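Local coordinates for ATP-dependent RNA helicase HrpB (Escherichia coli, PDB 6EUD), which hydrolyses ATP to ADP and phosphate as a DExH-box RNA helicase of the DEAH/RHA type that binds single-stranded RNA, at residues P263-Q266 with G267-K270; N454-L457 with G458-F461; P493-A496 with G497-D501; Q635-L638 with R639-A643; W696-Q699 with Q700-D703. All coordinates share one frame; numbering follows the deposited sequence.

Contact 1: residues P263-Q266 with G267-K270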
# COMPACT_ATOMS: atom_id res chain seq x y z
N PRO A 263 -12.42 29.59 -26.32
CA PRO A 263 -11.66 30.83 -26.23
C PRO A 263 -12.47 31.96 -25.61
O PRO A 263 -13.68 32.04 -25.81
CB PRO A 263 -11.33 31.14 -27.69
CG PRO A 263 -11.28 29.80 -28.34
CD PRO A 263 -12.36 29.00 -27.67
N ALA A 264 -11.79 32.81 -24.84
CA ALA A 264 -12.38 34.01 -24.29
C ALA A 264 -13.05 34.83 -25.38
O ALA A 264 -12.56 34.89 -26.50
CB ALA A 264 -11.33 34.84 -23.59
N PRO A 265 -14.19 35.46 -25.05
CA PRO A 265 -14.87 36.38 -25.97
C PRO A 265 -13.95 37.51 -26.43
O PRO A 265 -12.95 37.81 -25.74
CB PRO A 265 -16.02 36.93 -25.12
CG PRO A 265 -16.30 35.85 -24.13
CD PRO A 265 -14.98 35.20 -23.83
N GLN A 266 -14.27 38.13 -27.56
CA GLN A 266 -13.43 39.20 -28.11
C GLN A 266 -13.30 40.33 -27.10
O GLN A 266 -14.27 40.73 -26.45
CB GLN A 266 -13.99 39.71 -29.44
CG GLN A 266 -13.16 40.84 -30.10
CD GLN A 266 -11.75 40.39 -30.54
OE1 GLN A 266 -11.50 39.20 -30.77
NE2 GLN A 266 -10.82 41.35 -30.65
N GLY A 267 -12.07 40.84 -26.94
CA GLY A 267 -11.80 41.95 -26.05
C GLY A 267 -11.45 41.53 -24.64
O GLY A 267 -11.03 42.35 -23.82
N MET A 268 -11.61 40.25 -24.34
CA MET A 268 -11.36 39.78 -22.98
C MET A 268 -10.42 38.58 -22.92
O MET A 268 -10.10 37.96 -23.93
CB MET A 268 -12.70 39.44 -22.32
CG MET A 268 -13.62 40.66 -22.16
SD MET A 268 -15.01 40.25 -21.10
CE MET A 268 -15.62 38.79 -21.92
N ARG A 269 -9.95 38.28 -21.72
CA ARG A 269 -9.07 37.15 -21.48
C ARG A 269 -9.69 36.32 -20.37
O ARG A 269 -10.43 36.86 -19.55
CB ARG A 269 -7.66 37.62 -21.09
CG ARG A 269 -7.62 38.46 -19.82
CD ARG A 269 -6.36 39.30 -19.71
NE ARG A 269 -5.16 38.50 -19.80
CZ ARG A 269 -3.98 38.87 -19.32
NH1 ARG A 269 -3.87 40.04 -18.71
NH2 ARG A 269 -2.92 38.08 -19.44
N LYS A 270 -9.39 35.03 -20.31
CA LYS A 270 -9.95 34.18 -19.27
C LYS A 270 -8.91 33.53 -18.37
O LYS A 270 -7.80 33.20 -18.80
CB LYS A 270 -10.84 33.09 -19.90
CG LYS A 270 -10.06 32.08 -20.72
CD LYS A 270 -10.94 31.00 -21.34
CE LYS A 270 -10.06 30.02 -22.10
NZ LYS A 270 -10.81 28.94 -22.76

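Contact 2: residues N454-L457 with G458-F461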
# COMPACT_ATOMS: atom_id res chain seq x y z
N ASN A 454 -25.41 13.63 7.38
CA ASN A 454 -26.04 12.77 8.38
C ASN A 454 -25.24 11.49 8.63
O ASN A 454 -24.89 10.76 7.70
CB ASN A 454 -27.46 12.43 7.96
CG ASN A 454 -28.32 11.99 9.12
OD1 ASN A 454 -27.81 11.54 10.15
ND2 ASN A 454 -29.63 12.11 8.96
N SER A 455 -24.96 11.22 9.90
CA SER A 455 -24.01 10.17 10.24
C SER A 455 -24.67 8.83 10.51
O SER A 455 -24.00 7.79 10.46
CB SER A 455 -23.17 10.58 11.46
OG SER A 455 -23.94 10.50 12.64
N ASP A 456 -25.96 8.83 10.82
CA ASP A 456 -26.67 7.59 11.11
C ASP A 456 -26.94 6.78 9.83
O ASP A 456 -27.65 7.23 8.91
CB ASP A 456 -27.97 7.89 11.86
CG ASP A 456 -28.66 6.63 12.34
OD1 ASP A 456 -28.04 5.54 12.26
OD2 ASP A 456 -29.81 6.72 12.83
N LEU A 457 -26.36 5.58 9.76
CA LEU A 457 -26.56 4.67 8.63
C LEU A 457 -27.99 4.12 8.62
O LEU A 457 -28.52 3.74 7.57
CB LEU A 457 -25.54 3.53 8.69
CG LEU A 457 -25.71 2.40 7.68
CD1 LEU A 457 -25.43 2.86 6.25
CD2 LEU A 457 -24.83 1.22 8.05
N GLY A 458 -28.63 4.09 9.78
CA GLY A 458 -30.02 3.67 9.89
C GLY A 458 -30.96 4.67 9.24
O GLY A 458 -32.05 4.32 8.79
N VAL A 459 -30.54 5.92 9.18
CA VAL A 459 -31.35 6.93 8.50
C VAL A 459 -31.30 6.69 6.99
O VAL A 459 -32.34 6.62 6.36
CB VAL A 459 -30.89 8.37 8.82
CG1 VAL A 459 -31.39 9.31 7.77
CG2 VAL A 459 -31.39 8.80 10.21
N ALA A 460 -30.11 6.55 6.43
CA ALA A 460 -29.98 6.31 5.00
C ALA A 460 -30.74 5.03 4.59
O ALA A 460 -31.45 4.99 3.57
CB ALA A 460 -28.52 6.23 4.59
N PHE A 461 -30.61 4.00 5.44
CA PHE A 461 -31.27 2.72 5.21
C PHE A 461 -32.78 2.85 5.06
O PHE A 461 -33.39 2.20 4.23
CB PHE A 461 -30.95 1.75 6.35
CG PHE A 461 -31.51 0.36 6.16
CD1 PHE A 461 -32.77 0.02 6.67
CD2 PHE A 461 -30.77 -0.61 5.50
CE1 PHE A 461 -33.27 -1.26 6.50
CE2 PHE A 461 -31.26 -1.88 5.33
CZ PHE A 461 -32.52 -2.21 5.83

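Contact 3: residues P493-A496 with G497-D501. With EDO (1,2-ethanediol), chain C.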
# COMPACT_ATOMS: atom_id res chain seq x y z
N PRO A 493 -25.69 -7.32 12.83
CA PRO A 493 -24.81 -8.49 12.67
C PRO A 493 -24.18 -8.63 11.27
O PRO A 493 -23.04 -9.10 11.18
CB PRO A 493 -25.75 -9.66 12.97
CG PRO A 493 -27.13 -9.13 12.72
CD PRO A 493 -27.09 -7.69 13.08
N LEU A 494 -24.86 -8.20 10.22
CA LEU A 494 -24.26 -8.15 8.88
C LEU A 494 -23.04 -7.23 8.81
O LEU A 494 -22.00 -7.58 8.24
CB LEU A 494 -25.31 -7.70 7.86
CG LEU A 494 -26.45 -8.69 7.63
CD1 LEU A 494 -27.58 -7.99 6.92
CD2 LEU A 494 -25.96 -9.87 6.80
N LEU A 495 -23.18 -6.05 9.39
CA LEU A 495 -22.08 -5.11 9.47
C LEU A 495 -20.93 -5.64 10.31
O LEU A 495 -19.76 -5.52 9.94
CB LEU A 495 -22.54 -3.79 10.05
CG LEU A 495 -23.10 -2.69 9.17
CD1 LEU A 495 -23.10 -1.39 9.97
CD2 LEU A 495 -22.31 -2.55 7.87
N ALA A 496 -21.28 -6.19 11.47
CA ALA A 496 -20.31 -6.74 12.42
C ALA A 496 -19.31 -7.68 11.75
O ALA A 496 -18.13 -7.63 12.06
CB ALA A 496 -21.03 -7.48 13.56
N GLY A 497 -19.78 -8.51 10.82
CA GLY A 497 -18.91 -9.44 10.12
C GLY A 497 -17.90 -8.74 9.22
O GLY A 497 -16.69 -9.01 9.30
N ALA A 498 -18.38 -7.83 8.38
CA ALA A 498 -17.55 -7.22 7.36
C ALA A 498 -16.79 -5.98 7.84
O ALA A 498 -15.87 -5.52 7.18
CB ALA A 498 -18.41 -6.86 6.15
N PHE A 499 -17.18 -5.42 8.99
CA PHE A 499 -16.51 -4.24 9.52
C PHE A 499 -16.17 -4.37 10.99
O PHE A 499 -16.25 -3.40 11.74
CB PHE A 499 -17.38 -3.01 9.30
CG PHE A 499 -17.73 -2.76 7.86
CD1 PHE A 499 -18.87 -3.33 7.31
CD2 PHE A 499 -16.92 -1.98 7.06
CE1 PHE A 499 -19.18 -3.11 5.98
CE2 PHE A 499 -17.23 -1.76 5.73
CZ PHE A 499 -18.36 -2.31 5.19
N ALA A 500 -15.80 -5.58 11.42
CA ALA A 500 -15.49 -5.84 12.83
C ALA A 500 -14.39 -4.92 13.39
O ALA A 500 -14.46 -4.49 14.54
CB ALA A 500 -15.09 -7.28 13.01
N ASP A 501 -13.38 -4.63 12.58
CA ASP A 501 -12.29 -3.74 12.95
C ASP A 501 -12.75 -2.28 13.08
O ASP A 501 -11.99 -1.43 13.55
CB ASP A 501 -11.17 -3.82 11.91
CG ASP A 501 -11.68 -3.59 10.50
OD1 ASP A 501 -12.82 -3.97 10.21
OD2 ASP A 501 -10.95 -3.03 9.66
C1 EDO C . -8.07 -5.72 10.14
O1 EDO C . -7.45 -5.76 8.88
C2 EDO C . -7.67 -4.43 10.89
O2 EDO C . -8.09 -3.25 10.18

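Contact 4: residues Q635-L638 with R639-A643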
# COMPACT_ATOMS: atom_id res chain seq x y z
N GLN A 635 25.03 -15.44 26.58
CA GLN A 635 26.09 -15.75 25.62
C GLN A 635 25.56 -16.60 24.47
O GLN A 635 25.91 -16.38 23.31
CB GLN A 635 27.27 -16.46 26.31
CG GLN A 635 28.24 -15.49 27.01
CD GLN A 635 28.91 -14.57 26.02
OE1 GLN A 635 29.75 -15.00 25.21
NE2 GLN A 635 28.53 -13.30 26.05
N LEU A 636 24.69 -17.56 24.78
CA LEU A 636 24.04 -18.35 23.75
C LEU A 636 23.23 -17.43 22.83
O LEU A 636 23.37 -17.47 21.61
CB LEU A 636 23.14 -19.44 24.36
CG LEU A 636 22.32 -20.28 23.35
CD1 LEU A 636 23.18 -21.05 22.37
CD2 LEU A 636 21.40 -21.23 24.07
N ARG A 637 22.42 -16.57 23.43
CA ARG A 637 21.62 -15.63 22.64
C ARG A 637 22.54 -14.80 21.74
O ARG A 637 22.27 -14.67 20.56
CB ARG A 637 20.77 -14.73 23.52
CG ARG A 637 19.71 -13.96 22.70
CD ARG A 637 18.98 -12.92 23.53
NE ARG A 637 19.91 -11.91 24.03
CZ ARG A 637 20.20 -10.78 23.40
NH1 ARG A 637 19.62 -10.49 22.24
NH2 ARG A 637 21.06 -9.93 23.93
N LEU A 638 23.64 -14.29 22.28
CA LEU A 638 24.60 -13.52 21.50
C LEU A 638 25.27 -14.40 20.42
O LEU A 638 25.49 -13.94 19.28
CB LEU A 638 25.65 -12.90 22.43
CG LEU A 638 25.14 -11.76 23.31
CD1 LEU A 638 26.16 -11.30 24.34
CD2 LEU A 638 24.73 -10.61 22.42
N ARG A 639 25.58 -15.65 20.74
CA ARG A 639 26.15 -16.55 19.73
C ARG A 639 25.19 -16.79 18.59
O ARG A 639 25.62 -16.90 17.43
CB ARG A 639 26.56 -17.87 20.37
CG ARG A 639 27.83 -17.71 21.20
CD ARG A 639 27.99 -18.83 22.22
NE ARG A 639 28.18 -20.10 21.53
CZ ARG A 639 27.86 -21.27 22.05
NH1 ARG A 639 27.33 -21.32 23.27
NH2 ARG A 639 28.03 -22.38 21.35
N LEU A 640 23.90 -16.87 18.90
CA LEU A 640 22.87 -17.01 17.85
C LEU A 640 22.81 -15.77 16.95
O LEU A 640 22.67 -15.88 15.73
CB LEU A 640 21.50 -17.29 18.48
CG LEU A 640 21.42 -18.72 19.02
CD1 LEU A 640 20.14 -18.95 19.84
CD2 LEU A 640 21.55 -19.72 17.85
N LEU A 641 22.95 -14.59 17.56
CA LEU A 641 22.98 -13.35 16.80
C LEU A 641 24.19 -13.35 15.87
O LEU A 641 24.04 -13.00 14.70
CB LEU A 641 23.05 -12.13 17.72
CG LEU A 641 21.81 -11.74 18.52
CD1 LEU A 641 22.09 -10.50 19.39
CD2 LEU A 641 20.62 -11.52 17.59
N CYS A 642 25.36 -13.74 16.40
CA CYS A 642 26.60 -13.71 15.61
C CYS A 642 26.60 -14.75 14.49
O CYS A 642 27.04 -14.45 13.39
CB CYS A 642 27.82 -13.91 16.51
SG CYS A 642 28.06 -12.46 17.57
N ALA A 643 26.11 -15.95 14.77
CA ALA A 643 25.95 -16.99 13.74
C ALA A 643 25.15 -16.49 12.55
O ALA A 643 25.48 -16.80 11.40
CB ALA A 643 25.26 -18.23 14.32

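Contact 5: residues W696-Q699 with Q700-D703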
# COMPACT_ATOMS: atom_id res chain seq x y z
N TRP A 696 19.22 -30.92 16.11
CA TRP A 696 20.45 -31.53 16.56
C TRP A 696 21.64 -31.06 15.72
O TRP A 696 22.70 -30.72 16.26
CB TRP A 696 20.33 -33.04 16.51
CG TRP A 696 21.54 -33.71 17.04
CD1 TRP A 696 21.84 -33.96 18.35
CD2 TRP A 696 22.63 -34.24 16.27
NE1 TRP A 696 23.05 -34.61 18.45
CE2 TRP A 696 23.55 -34.79 17.19
CE3 TRP A 696 22.92 -34.30 14.91
CZ2 TRP A 696 24.75 -35.40 16.78
CZ3 TRP A 696 24.11 -34.90 14.50
CH2 TRP A 696 25.00 -35.44 15.43
N GLY A 697 21.45 -31.03 14.40
CA GLY A 697 22.50 -30.63 13.48
C GLY A 697 23.03 -29.23 13.73
O GLY A 697 24.24 -29.01 13.79
N MET A 698 22.12 -28.29 13.89
CA MET A 698 22.47 -26.90 14.12
C MET A 698 23.08 -26.68 15.50
O MET A 698 23.91 -25.79 15.69
CB MET A 698 21.22 -26.03 13.93
CG MET A 698 20.66 -26.11 12.52
SD MET A 698 21.74 -25.25 11.36
CE MET A 698 21.47 -23.59 11.96
N GLN A 699 22.65 -27.48 16.47
CA GLN A 699 23.24 -27.42 17.81
C GLN A 699 24.72 -27.81 17.72
O GLN A 699 25.57 -27.15 18.32
CB GLN A 699 22.49 -28.32 18.78
CG GLN A 699 21.09 -27.83 19.13
CD GLN A 699 20.32 -28.82 20.00
OE1 GLN A 699 20.81 -29.90 20.32
NE2 GLN A 699 19.10 -28.44 20.38
N GLN A 700 25.00 -28.88 16.97
CA GLN A 700 26.37 -29.35 16.77
C GLN A 700 27.17 -28.30 16.01
O GLN A 700 28.31 -28.02 16.36
CB GLN A 700 26.40 -30.67 15.99
CG GLN A 700 25.68 -31.80 16.67
CD GLN A 700 26.23 -32.08 18.05
OE1 GLN A 700 25.48 -32.10 19.03
NE2 GLN A 700 27.54 -32.31 18.15
N ARG A 701 26.56 -27.74 14.96
CA ARG A 701 27.18 -26.67 14.18
C ARG A 701 27.52 -25.45 15.06
O ARG A 701 28.65 -24.95 15.02
CB ARG A 701 26.26 -26.26 13.02
CG ARG A 701 26.95 -25.50 11.91
CD ARG A 701 26.02 -25.25 10.74
NE ARG A 701 25.35 -26.47 10.27
CZ ARG A 701 25.90 -27.35 9.44
NH1 ARG A 701 27.13 -27.17 8.99
NH2 ARG A 701 25.21 -28.42 9.06
N LEU A 702 26.57 -24.98 15.86
CA LEU A 702 26.84 -23.86 16.74
C LEU A 702 27.92 -24.20 17.79
O LEU A 702 28.82 -23.39 18.06
CB LEU A 702 25.56 -23.40 17.43
CG LEU A 702 25.72 -22.06 18.16
CD1 LEU A 702 25.93 -20.93 17.15
CD2 LEU A 702 24.53 -21.78 19.04
N ASP A 703 27.87 -25.39 18.37
CA ASP A 703 28.89 -25.77 19.36
C ASP A 703 30.29 -25.83 18.75
O ASP A 703 31.29 -25.62 19.42
CB ASP A 703 28.57 -27.12 20.00
CG ASP A 703 27.51 -27.02 21.08
OD1 ASP A 703 27.15 -25.88 21.47
OD2 ASP A 703 27.03 -28.07 21.56
O HOH W 1 23.27 -31.04 20.33

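Contact 1: residues P263-Q266 with G267-K270
Pro-265 to Met-268 form a type II beta turn, closed by a hydrogen bond from Met-268 N to Pro-265 O of 3.1 Å. The chain doubles back through it, so that 263-266 and 267-270 run 152° apart. Gly-267 sits at a positive phi of 90°, where a beta carbon would jam against the carbonyl oxygen of Gln-266. On one side of the turn the Met-268 chain, bent at its last torsion, lays CE against the proline ring, 3.7 Å from Pro-265 CB. Ala-264 CB points toward the returning chain and lies 3.4 Å from Met-268 O and 4.1 Å from Lys-270 CB. Lys-270, extended beyond CG, passes Ala-264, and its NZ ends 4.0 Å from Pro-263 N, bound by the backbone oxygens of Ala-260, Leu-262 and Glu-285. A leucine here would probably leave those three carbonyls without their shared ammonium and release the end of the preceding helix from the loop before strand 287-302. The turn links helix 256-261 to strand 269-274, which lies between strands 243-248 and 217-221 in the second helicase domain's sheet, with Ala-264 against Ser-217 and Pro-265 against Leu-244.

Contact 2: residues N454-L457 with G458-F461
Val-459 crosses the side chain of Asp-456 at about a right angle, CG2 against its CB and OD2, and with Leu-457 and Gly-458 it brings the largest buried surfaces to this turn. Gly-458 is the residue that Asp-456 caps. The carboxylate of Asp-456 has CG anti to its own backbone nitrogen (chi1 -173°), which swings OD1 over the start of the helix to accept from Gly-458 N at 2.9 Å. The N-H comes from above the carboxylate plane, 67° out of it. The second oxygen, OD2, rests 3.7 Å from Val-459 CG2, an apolar neighbour. The backbone of the same aspartate contributes too: Asp-456 O accepts from Val-459 N at 3.2 Å. This is a classical N-cap, with Asp-456 just ahead of helix 457-462, and its negative charge probably suits the positive end of the helix dipole. A leucine in its place would probably leave Gly-458 N without its capping acceptor and fray the first turn. The other branch of Val-459, CG1, is met by the amide of Asn-454, whose ND2 approaches to 3.5 Å, while OD1 of that amide takes a weak bond from Asp-456 N and so ties the loop to the cap. Leu-457 starts the regular helical bonding: its O accepts from Phe-461 N at 3.0 Å. Its side chain leaves the turn for Ile-442 and Ile-445 of helix 433-447 and Leu-495 of helix 491-498. Phe-461, one turn on, packs its ring on Thr-438 and Ile-442 of helix 433-447.

Contact 3: residues P493-A496 with G497-D501
The C-terminal end of helix 491-498 and the exit that follows it make up this contact, with Leu-495 and Phe-499 meeting one turn apart. Phe-499 N donates to Leu-495 O at 2.8 Å. The same carbonyl oxygen also lies at the edge of the phenyl ring, in its plane, 3.5 Å from Phe-499 CD1. With CG beside the backbone nitrogen (chi1 -58°), the ring is laid back along the helix, where Leu-495 CD2 comes within 3.6 Å of Phe-499 CD1. Two residues earlier, Gly-497 N makes a weak hydrogen bond to Pro-493 O at 3.3 Å. Phe-499 is the first residue to leave helical angles, and the chain then passes into a short 3-10 segment, in which Ala-500 CB sits 3.2 Å from Ala-496 O. Both large side chains belong to a hydrophobic core: Leu-495 meets Met-426 and Ile-442 and Phe-499 meets Leu-423 and Leu-446, from helices 421-429 and 433-447, and both touch Ile-536 of strand 534-542. Past the exit, Asp-501 OD2 forms a salt bridge with Arg-422 and accepts a hydrogen bond from O2 of a 1,2-ethanediol molecule, probably from the crystallisation liquor, at 2.9 Å.

Contact 4: residues Q635-L638 with R639-A643
Gln-635 and Arg-639 begin a run of four consecutive i to i+4 bonds in the middle of helix 631-646. Arg-639 N reaches Gln-635 O at 2.7 Å, Leu-640 N reaches Leu-636 O at 2.8 Å, and Leu-641 N and Cys-642 N bond in turn to Arg-637 O and Leu-638 O. Apolar packing uses two spacings: four residues apart, Leu-636 CG stands 4.3 Å from Leu-640 CD1, and three apart, Leu-638 CD2 stands 4.0 Å from Leu-641 CD1. Leucine methyls also touch both guanidinium groups. Arg-639 bends at chi3 (65°), and Leu-636 CD1 lies over one face of its guanidinium, 4.3 Å from Arg-639 NH1. Arg-637 runs alongside Leu-641, pointing the same way, and brings NH1 to 3.8 Å from Leu-641 CD1; its NH2 is salt-bridged to Glu-634. Arg-639 NE donates to Leu-706 O, just past helix 696-705, while the amide of Gln-635 accepts from Tyr-722 N. Two neighbouring helices complete the setting. Leu-636 packs on Tyr-687 and Leu-690 of helix 686-692, and Leu-636, Leu-640 and Ala-643 pack on Leu-702 of helix 696-705, so this helix lies against both.

Contact 5: residues W696-Q699 with Q700-D703
Trp-696 has CG anti to the backbone N (chi1 -177°), which brings its indole near Gln-700, one turn on, while Gln-700 has CG beside its backbone nitrogen and bends again at chi2. The two side chains therefore meet over the indole: Gln-700 CG stands 3.7 Å from the centroid of the six-membered ring of Trp-696, only 10° off the normal, a CH-pi contact on one face. The amide is nearly parallel to the indole (planes 19° apart), above its NE1-CE2-CZ2 rim, and Gln-700 OE1 is 3.5 Å from Trp-696 NE1. Water holds that same oxygen, donating to Gln-700 OE1 at 2.8 Å and to Gln-699 OE1 at 2.7 Å, and so bridges two adjacent side chains. Gln-699 gives its NE2 to Arg-691 O, and Asp-703 has a salt bridge with the same arginine. On another side of the helix Met-698 SD sits at the edge of the Arg-701 guanidinium, near its plane, 4.0 Å from Arg-701 NE. In the backbone the first turns of helix 696-705 are regular, with Gln-700 N bonded to Trp-696 O at 3.0 Å and Arg-701 N to Gly-697 O at 2.9 Å; the next two bonds follow suit. The CH-pi contact and the shared water probably steady the Gln-700 amide, without any charge pairing of its own.

How the contacts relate
From the N terminus, the five contacts come in series; none nests in or crosses another, and each closes just a local turn. Contact 1 turns the chain into a strand of the second helicase domain, about 36 Å at nearest atoms from contact 2. Contacts 2 and 3, the start of one helix and the end of another, meet directly, Leu-457 CD2 lying 3.7 Å from Leu-495 CD1, and pack with helix 433-447. Contacts 4 and 5 form the other pair, with centres about 13 Å apart: Leu-702 CD2 lies 3.7 Å from Leu-636 CD1, joining helices 631-646 and 696-705. This pair lies across the chain's centre from contacts 1 and 2.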